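Local atomic coordinates of putative uncharacterized protein (Mycobacterium tuberculosis, PDB entry 2ZQ5), a protein that probably transfers a sulfonate group from the donor PAPS to an acceptor molecule. Residues D34-L40 / Q180-S184; L325-A329 / R344-T348; I90-I94 / K226-L230. All coordinates share one frame; numbering follows the deposited sequence.

Contact 1: residues D34-L40 / Q180-S184; sequences DNYREAL and QSLHS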
loop_
_atom_site.group_PDB
_atom_site.type_symbol
_atom_site.label_atom_id
_atom_site.label_comp_id
_atom_site.label_asym_id
_atom_site.label_seq_id
_atom_site.Cartn_x
_atom_site.Cartn_y
_atom_site.Cartn_z
ATOM N N ASP A 34 18.257 -2.768 -2.089
ATOM C CA ASP A 34 16.949 -3.223 -1.633
ATOM C C ASP A 34 16.533 -4.516 -2.331
ATOM O O ASP A 34 15.403 -4.981 -2.190
ATOM C CB ASP A 34 15.889 -2.119 -1.809
ATOM C CG ASP A 34 15.759 -1.631 -3.238
ATOM O OD1 ASP A 34 16.685 -1.846 -4.048
ATOM O OD2 ASP A 34 14.720 -1.005 -3.543
ATOM N N ASN A 35 17.474 -5.100 -3.069
ATOM C CA ASN A 35 17.261 -6.364 -3.770
ATOM C C ASN A 35 16.067 -6.331 -4.723
ATOM O O ASN A 35 15.363 -7.325 -4.882
ATOM C CB ASN A 35 17.083 -7.482 -2.735
ATOM C CG ASN A 35 17.392 -8.854 -3.295
ATOM O OD1 ASN A 35 18.346 -9.022 -4.052
ATOM N ND2 ASN A 35 16.599 -9.850 -2.904
ATOM N N TYR A 36 15.857 -5.195 -5.380
ATOM C CA TYR A 36 14.730 -5.057 -6.292
ATOM C C TYR A 36 14.879 -5.876 -7.572
ATOM O O TYR A 36 13.884 -6.309 -8.153
ATOM C CB TYR A 36 14.500 -3.573 -6.625
ATOM C CG TYR A 36 15.268 -3.050 -7.819
ATOM C CD1 TYR A 36 14.689 -3.036 -9.089
ATOM C CD2 TYR A 36 16.573 -2.572 -7.681
ATOM C CE1 TYR A 36 15.391 -2.561 -10.192
ATOM C CE2 TYR A 36 17.281 -2.094 -8.776
ATOM C CZ TYR A 36 16.687 -2.092 -10.027
ATOM O OH TYR A 36 17.393 -1.633 -11.117
ATOM N N ARG A 37 16.113 -6.099 -8.014
ATOM C CA ARG A 37 16.325 -6.874 -9.228
ATOM C C ARG A 37 15.882 -8.324 -9.065
ATOM O O ARG A 37 15.200 -8.865 -9.938
ATOM C CB ARG A 37 17.793 -6.814 -9.653
ATOM C CG ARG A 37 18.177 -5.502 -10.321
ATOM C CD ARG A 37 19.638 -5.500 -10.740
ATOM N NE ARG A 37 19.962 -4.377 -11.618
ATOM C CZ ARG A 37 19.466 -4.216 -12.842
ATOM N NH1 ARG A 37 18.620 -5.106 -13.342
ATOM N NH2 ARG A 37 19.821 -3.166 -13.570
ATOM N N GLU A 38 16.263 -8.953 -7.956
ATOM C CA GLU A 38 15.864 -10.339 -7.719
ATOM C C GLU A 38 14.347 -10.398 -7.598
ATOM O O GLU A 38 13.702 -11.289 -8.154
ATOM C CB GLU A 38 16.481 -10.896 -6.428
ATOM C CG GLU A 38 16.279 -12.411 -6.288
ATOM C CD GLU A 38 16.573 -12.951 -4.894
ATOM O OE1 GLU A 38 17.322 -12.304 -4.137
ATOM O OE2 GLU A 38 16.059 -14.041 -4.558
ATOM N N ALA A 39 13.781 -9.446 -6.864
ATOM C CA ALA A 39 12.338 -9.397 -6.668
ATOM C C ALA A 39 11.610 -9.303 -8.005
ATOM O O ALA A 39 10.647 -10.028 -8.244
ATOM C CB ALA A 39 11.973 -8.208 -5.781
ATOM N N LEU A 40 12.076 -8.414 -8.879
ATOM C CA LEU A 40 11.448 -8.246 -10.184
ATOM C C LEU A 40 11.526 -9.534 -11.004
ATOM O O LEU A 40 10.555 -9.919 -11.653
ATOM C CB LEU A 40 12.114 -7.092 -10.943
ATOM C CG LEU A 40 11.540 -6.758 -12.324
ATOM C CD1 LEU A 40 10.036 -6.508 -12.232
ATOM C CD2 LEU A 40 12.258 -5.535 -12.875
ATOM N N GLN A 180 8.626 0.392 -5.510
ATOM C CA GLN A 180 9.917 0.793 -6.068
ATOM C C GLN A 180 10.958 -0.309 -5.871
ATOM O O GLN A 180 11.897 -0.436 -6.663
ATOM C CB GLN A 180 10.412 2.089 -5.411
ATOM C CG GLN A 180 9.617 3.328 -5.787
ATOM C CD GLN A 180 10.268 4.609 -5.295
ATOM O OE1 GLN A 180 11.450 4.625 -4.944
ATOM N NE2 GLN A 180 9.504 5.695 -5.281
ATOM N N SER A 181 10.773 -1.103 -4.815
ATOM C CA SER A 181 11.668 -2.213 -4.476
ATOM C C SER A 181 11.094 -3.550 -4.941
ATOM O O SER A 181 11.700 -4.604 -4.723
ATOM C CB SER A 181 11.865 -2.287 -2.960
ATOM O OG SER A 181 12.340 -1.065 -2.428
ATOM N N LEU A 182 9.928 -3.502 -5.574
ATOM C CA LEU A 182 9.237 -4.701 -6.042
ATOM C C LEU A 182 8.968 -5.696 -4.910
ATOM O O LEU A 182 8.931 -6.908 -5.132
ATOM C CB LEU A 182 10.000 -5.381 -7.191
ATOM C CG LEU A 182 9.882 -4.757 -8.595
ATOM C CD1 LEU A 182 8.420 -4.462 -8.923
ATOM C CD2 LEU A 182 10.701 -3.482 -8.666
ATOM N N HIS A 183 8.800 -5.167 -3.699
ATOM C CA HIS A 183 8.465 -5.965 -2.515
ATOM C C HIS A 183 7.102 -5.439 -2.081
ATOM O O HIS A 183 7.000 -4.350 -1.509
ATOM C CB HIS A 183 9.472 -5.756 -1.375
ATOM C CG HIS A 183 10.756 -6.510 -1.545
ATOM N ND1 HIS A 183 11.677 -6.207 -2.523
ATOM C CD2 HIS A 183 11.283 -7.541 -0.840
ATOM C CE1 HIS A 183 12.716 -7.014 -2.414
ATOM N NE2 HIS A 183 12.503 -7.833 -1.400
ATOM N N SER A 184 6.053 -6.206 -2.349
ATOM C CA SER A 184 4.702 -5.768 -2.020
ATOM C C SER A 184 3.720 -6.928 -2.000
ATOM O O SER A 184 3.819 -7.839 -2.821
ATOM C CB SER A 184 4.246 -4.733 -3.056
ATOM O OG SER A 184 2.894 -4.358 -2.860
HETATM O O HOH W 1 14.624 -9.494 -0.844
#
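The His-183 imidazole turns an edge to the start of the helix, its CE1 3.6 Å from the carbonyl O of Asn-35 and close to plane with it, and a water in the ring plane joins His-183 NE2 to Asn-35 ND2. The Tyr-36 ring takes Leu-182 CD2 at its edge, 4.0 Å from Tyr-36 CD1, while Arg-37 CG covers one face toward the rim and Arg-72 makes a cation-pi contact; the Tyr-36 OH reaches His-17. In this sulfotransferase fold the contact seats the first turn of helix 36-50 on the loop between helices 175-178 and 194-201. Asn-35 holds the N-cap position, but its amide turns to Glu-38 OE1 instead of capping the helix. Ala-39 points its CB at the loop, 3.4 Å from Leu-182 O and 3.7 Å from Leu-182 CB. Leu-40 crosses Leu-182 obliquely a little further along.

The imidazole is fixed in rotation by its own segment: His-183 ND1 donates to Ser-181 O over 2.7 Å. The acceptor lies nearly in the ring plane, though the donor sits well above the plane of that carbonyl. Ser-181 O also receives the CA-H of Tyr-36. Asp-34 turns inward with CG between its backbone N and carbonyl carbon (chi1 57°), which brings the carboxylate to Ser-181. There Asp-34 OD2, also in a salt bridge with Arg-72, accepts from Ser-181 OG over 2.6 Å on the anti side, 17° out of the carboxylate plane.

Contact 2: residues L325-A329 / R344-T348; sequences LGTVA and RQAMT
Leu-325 and Met-347 form the close-packed part of this contact together with Val-328. Leu-325 CD1 rests 3.8 Å from Met-347 CB, the two side chains lying obliquely over one another. One turn further on, Val-328 CG1 meets the end of the methionine tip to tip, 3.7 Å from Met-347 SD and 3.9 Å from Met-347 CE. Met-347 gets there because its chain runs straight beyond CG (chi2 178°), which carries sulfur and methyl toward the other helix. The short axes of the two helical segments come no nearer than 11.3 Å, so the contact is made mainly by side chains.

The pairing is a helical hairpin, helix 324-334 returning as helix 341-348 through a short loop, with 141° between the two directions. Leu-339 of that loop touches Ala-329, Arg-344 and Met-347, and Leu-110 of helix 104-111 touches both Val-328 and Met-347, so the buried side of the hairpin sits on the rest of the domain.

Toward solvent the fit is looser. Arg-344 bends at chi3 (65°) and folds its guanidinium back over the leucine, with Leu-325 CD1 beneath one face and Arg-344 NH2 4.1 Å from Leu-325 CB. Ala-329 CB stays 4.4 Å from Arg-344 NH1. At the other margin the exposed Thr-348 brings its methyl CG2 to 4.3 Å from Leu-325 CG, while Thr-348 OG1 donates to Gln-345 O at 2.6 Å.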
loop_
_atom_site.group_PDB
_atom_site.type_symbol
_atom_site.label_atom_id
_atom_site.label_comp_id
_atom_site.label_asym_id
_atom_site.label_seq_id
_atom_site.Cartn_x
_atom_site.Cartn_y
_atom_site.Cartn_z
ATOM N N LEU A 325 -14.648 9.754 15.992
ATOM C CA LEU A 325 -13.904 10.692 16.826
ATOM C C LEU A 325 -13.550 10.136 18.201
ATOM O O LEU A 325 -12.472 10.413 18.726
ATOM C CB LEU A 325 -14.686 11.999 16.977
ATOM C CG LEU A 325 -14.592 12.995 15.817
ATOM C CD1 LEU A 325 -13.165 13.513 15.713
ATOM C CD2 LEU A 325 -15.022 12.335 14.516
ATOM N N GLY A 326 -14.452 9.357 18.785
ATOM C CA GLY A 326 -14.180 8.780 20.090
ATOM C C GLY A 326 -13.055 7.767 20.007
ATOM O O GLY A 326 -12.210 7.678 20.901
ATOM N N THR A 327 -13.049 6.994 18.926
ATOM C CA THR A 327 -12.018 5.986 18.715
ATOM C C THR A 327 -10.667 6.670 18.527
ATOM O O THR A 327 -9.673 6.272 19.130
ATOM C CB THR A 327 -12.325 5.134 17.472
ATOM O OG1 THR A 327 -13.578 4.463 17.655
ATOM C CG2 THR A 327 -11.232 4.098 17.250
ATOM N N VAL A 328 -10.644 7.701 17.688
ATOM C CA VAL A 328 -9.418 8.448 17.432
ATOM C C VAL A 328 -8.921 9.096 18.719
ATOM O O VAL A 328 -7.721 9.125 18.987
ATOM C CB VAL A 328 -9.646 9.549 16.376
ATOM C CG1 VAL A 328 -8.400 10.420 16.250
ATOM C CG2 VAL A 328 -9.984 8.917 15.037
ATOM N N ALA A 329 -9.850 9.614 19.516
ATOM C CA ALA A 329 -9.488 10.252 20.773
ATOM C C ALA A 329 -8.803 9.249 21.693
ATOM O O ALA A 329 -7.862 9.596 22.404
ATOM C CB ALA A 329 -10.728 10.823 21.453
ATOM N N ARG A 344 -9.610 17.945 15.581
ATOM C CA ARG A 344 -10.958 17.412 15.721
ATOM C C ARG A 344 -11.878 17.969 14.642
ATOM O O ARG A 344 -12.666 17.234 14.049
ATOM C CB ARG A 344 -11.529 17.745 17.103
ATOM C CG ARG A 344 -10.795 17.088 18.260
ATOM C CD ARG A 344 -11.493 17.366 19.583
ATOM N NE ARG A 344 -12.821 16.760 19.645
ATOM C CZ ARG A 344 -13.050 15.451 19.686
ATOM N NH1 ARG A 344 -12.037 14.595 19.672
ATOM N NH2 ARG A 344 -14.294 14.994 19.739
ATOM N N GLN A 345 -11.777 19.270 14.389
ATOM C CA GLN A 345 -12.611 19.902 13.373
ATOM C C GLN A 345 -12.329 19.304 11.999
ATOM O O GLN A 345 -13.254 18.940 11.272
ATOM C CB GLN A 345 -12.366 21.415 13.335
ATOM C CG GLN A 345 -13.214 22.144 12.300
ATOM C CD GLN A 345 -13.024 23.648 12.326
ATOM O OE1 GLN A 345 -13.307 24.305 13.329
ATOM N NE2 GLN A 345 -12.537 24.201 11.220
ATOM N N ALA A 346 -11.050 19.199 11.651
ATOM C CA ALA A 346 -10.653 18.640 10.364
ATOM C C ALA A 346 -11.155 17.207 10.226
ATOM O O ALA A 346 -11.524 16.768 9.138
ATOM C CB ALA A 346 -9.134 18.680 10.224
ATOM N N MET A 347 -11.175 16.484 11.342
ATOM C CA MET A 347 -11.629 15.100 11.349
ATOM C C MET A 347 -13.142 14.967 11.199
ATOM O O MET A 347 -13.624 14.010 10.596
ATOM C CB MET A 347 -11.179 14.409 12.637
ATOM C CG MET A 347 -9.683 14.171 12.708
ATOM S SD MET A 347 -9.185 13.402 14.251
ATOM C CE MET A 347 -7.401 13.584 14.159
ATOM N N THR A 348 -13.888 15.919 11.750
ATOM C CA THR A 348 -15.344 15.879 11.653
ATOM C C THR A 348 -15.775 16.119 10.210
ATOM O O THR A 348 -16.886 15.764 9.816
ATOM C CB THR A 348 -16.009 16.946 12.552
ATOM O OG1 THR A 348 -15.624 18.255 12.114
ATOM C CG2 THR A 348 -15.592 16.755 14.001
#

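Contact 3: residues I90-I94 / K226-L230; sequences IKRPI and KRWVL
Arg-227 sets off with CG anti to its backbone N (chi1 -177°) and then bends at chi3 (-43°), a path that takes its aliphatic part slantwise across Ile-94 and delivers the guanidinium to the backbone of Arg-92. Arg-227 NH1 donates to Arg-92 O at 3.0 Å; the acceptor lies almost in the guanidinium plane, whereas the donor is tilted 27° from the plane of the carbonyl. On the way Arg-227 CD passes 3.7 Å from Ile-94 CG1. The Arg-92 side chain heads off to Phe-335 O instead.

From here the backbones run as neighbouring parallel strands. Ile-94 N donates to Trp-228 O at 2.9 Å, and Leu-230 N donates to Ile-94 O at 2.8 Å, so that Ile-94 straddles Val-229 in the usual parallel pattern. Before the strands join, a water bridges the two chain segments, donating a hydrogen bond to Lys-91 O and accepting one from Trp-228 N. These are strands 94-97 and 227-231, inside the five-stranded parallel sheet of the P-loop-like sulfotransferase fold. The loop from strand 94-97 into helix 104-111 is probably the phosphosulfate-binding loop, as in relatives.

Ile-94 and Val-229 send their side chains to the same face, where both touch Leu-111 of helix 104-111. Trp-228 and Leu-230 instead pack on helix 206-219. Pro-93 CB packs against Trp-228 CB at 4.2 Å and, more distantly, against Leu-230 CD2. At the outer end Ile-90 slants against the indole, its CD1 3.7 Å from Trp-228 CD1.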
loop_
_atom_site.group_PDB
_atom_site.type_symbol
_atom_site.label_atom_id
_atom_site.label_comp_id
_atom_site.label_asym_id
_atom_site.label_seq_id
_atom_site.Cartn_x
_atom_site.Cartn_y
_atom_site.Cartn_z
ATOM N N ILE A 90 12.286 11.362 11.433
ATOM C CA ILE A 90 10.901 10.905 11.436
ATOM C C ILE A 90 10.622 10.468 12.871
ATOM O O ILE A 90 11.082 9.412 13.301
ATOM C CB ILE A 90 10.702 9.698 10.491
ATOM C CG1 ILE A 90 11.225 10.029 9.089
ATOM C CG2 ILE A 90 9.227 9.318 10.436
ATOM C CD1 ILE A 90 10.495 11.164 8.397
ATOM N N LYS A 91 9.878 11.284 13.613
ATOM C CA LYS A 91 9.587 10.974 15.008
ATOM C C LYS A 91 8.207 10.393 15.276
ATOM O O LYS A 91 7.186 10.963 14.890
ATOM C CB LYS A 91 9.784 12.224 15.877
ATOM C CG LYS A 91 11.214 12.747 15.893
ATOM C CD LYS A 91 12.177 11.688 16.415
ATOM C CE LYS A 91 13.616 12.183 16.403
ATOM N NZ LYS A 91 14.561 11.137 16.892
ATOM N N ARG A 92 8.204 9.253 15.962
ATOM C CA ARG A 92 6.987 8.542 16.340
ATOM C C ARG A 92 5.882 8.558 15.285
ATOM O O ARG A 92 4.779 9.061 15.522
ATOM C CB ARG A 92 6.453 9.095 17.668
ATOM C CG ARG A 92 7.455 9.009 18.820
ATOM C CD ARG A 92 6.817 9.454 20.130
ATOM N NE ARG A 92 5.947 8.427 20.703
ATOM C CZ ARG A 92 4.918 8.685 21.503
ATOM N NH1 ARG A 92 4.622 9.938 21.819
ATOM N NH2 ARG A 92 4.190 7.694 21.997
ATOM N N PRO A 93 6.171 8.011 14.095
ATOM C CA PRO A 93 5.179 7.966 13.017
ATOM C C PRO A 93 4.081 6.969 13.366
ATOM O O PRO A 93 4.311 6.029 14.132
ATOM C CB PRO A 93 6.002 7.508 11.814
ATOM C CG PRO A 93 7.048 6.614 12.454
ATOM C CD PRO A 93 7.459 7.446 13.653
ATOM N N ILE A 94 2.891 7.183 12.816
ATOM C CA ILE A 94 1.769 6.280 13.044
ATOM C C ILE A 94 1.569 5.415 11.806
ATOM O O ILE A 94 1.510 5.923 10.682
ATOM C CB ILE A 94 0.460 7.049 13.319
ATOM C CG1 ILE A 94 0.575 7.816 14.637
ATOM C CG2 ILE A 94 -0.718 6.078 13.364
ATOM C CD1 ILE A 94 -0.630 8.678 14.954
ATOM N N LYS A 226 5.932 17.775 11.193
ATOM C CA LYS A 226 4.682 17.020 11.185
ATOM C C LYS A 226 4.883 15.512 11.293
ATOM O O LYS A 226 5.783 14.943 10.672
ATOM C CB LYS A 226 3.873 17.345 9.923
ATOM C CG LYS A 226 3.471 18.817 9.797
ATOM C CD LYS A 226 2.557 19.038 8.603
ATOM C CE LYS A 226 2.159 20.501 8.456
ATOM N NZ LYS A 226 3.331 21.376 8.176
ATOM N N ARG A 227 4.035 14.870 12.091
ATOM C CA ARG A 227 4.112 13.427 12.286
ATOM C C ARG A 227 3.555 12.707 11.072
ATOM O O ARG A 227 2.476 13.039 10.589
ATOM C CB ARG A 227 3.300 13.012 13.514
ATOM C CG ARG A 227 3.373 11.523 13.846
ATOM C CD ARG A 227 2.232 11.124 14.774
ATOM N NE ARG A 227 2.046 12.113 15.831
ATOM C CZ ARG A 227 2.858 12.265 16.871
ATOM N NH1 ARG A 227 3.917 11.478 17.015
ATOM N NH2 ARG A 227 2.633 13.232 17.750
ATOM N N TRP A 228 4.292 11.719 10.579
ATOM C CA TRP A 228 3.831 10.947 9.440
ATOM C C TRP A 228 2.760 9.944 9.854
ATOM O O TRP A 228 2.806 9.375 10.952
ATOM C CB TRP A 228 4.993 10.183 8.797
ATOM C CG TRP A 228 5.690 10.929 7.709
ATOM C CD1 TRP A 228 6.843 11.654 7.811
ATOM C CD2 TRP A 228 5.280 11.015 6.341
ATOM N NE1 TRP A 228 7.180 12.181 6.585
ATOM C CE2 TRP A 228 6.235 11.804 5.666
ATOM C CE3 TRP A 228 4.196 10.497 5.618
ATOM C CZ2 TRP A 228 6.139 12.091 4.300
ATOM C CZ3 TRP A 228 4.099 10.781 4.261
ATOM C CH2 TRP A 228 5.067 11.571 3.616
ATOM N N VAL A 229 1.792 9.750 8.966
ATOM C CA VAL A 229 0.715 8.792 9.163
ATOM C C VAL A 229 0.717 7.944 7.896
ATOM O O VAL A 229 0.588 8.470 6.787
ATOM C CB VAL A 229 -0.656 9.479 9.308
ATOM C CG1 VAL A 229 -1.744 8.423 9.458
ATOM C CG2 VAL A 229 -0.652 10.412 10.515
ATOM N N LEU A 230 0.878 6.636 8.069
ATOM C CA LEU A 230 0.926 5.699 6.951
ATOM C C LEU A 230 -0.134 4.620 7.088
ATOM O O LEU A 230 -0.628 4.364 8.183
ATOM C CB LEU A 230 2.291 4.997 6.900
ATOM C CG LEU A 230 3.613 5.769 6.806
ATOM C CD1 LEU A 230 3.530 6.766 5.658
ATOM C CD2 LEU A 230 3.918 6.492 8.120
HETATM O O HOH W 2 6.622 10.933 12.001
#

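How the contacts relate
From the N terminus, residues 34-40 come first and wait for 180-184 to close contact 1. Before that happens the chain passes 90-94, whose partner 226-230 arrives only afterwards, so contacts 1 and 3 cross. Contact 2 follows in series, a local closure of just 14 residues that ties helix 324-334 to helix 341-348. Contact 1 ties the early helix 36-50 to the loop between helices 175-178 and 194-201, and contact 3 joins two inner strands of the sheet. Both touch helix 206-219. Contacts 2 and 3 share helix 104-111, with Leu-111 meeting Val-328, Ile-94 and Val-229. Contacts 1 and 2 lie on opposite sides of the chain's centre, their own centres about 37 Å apart.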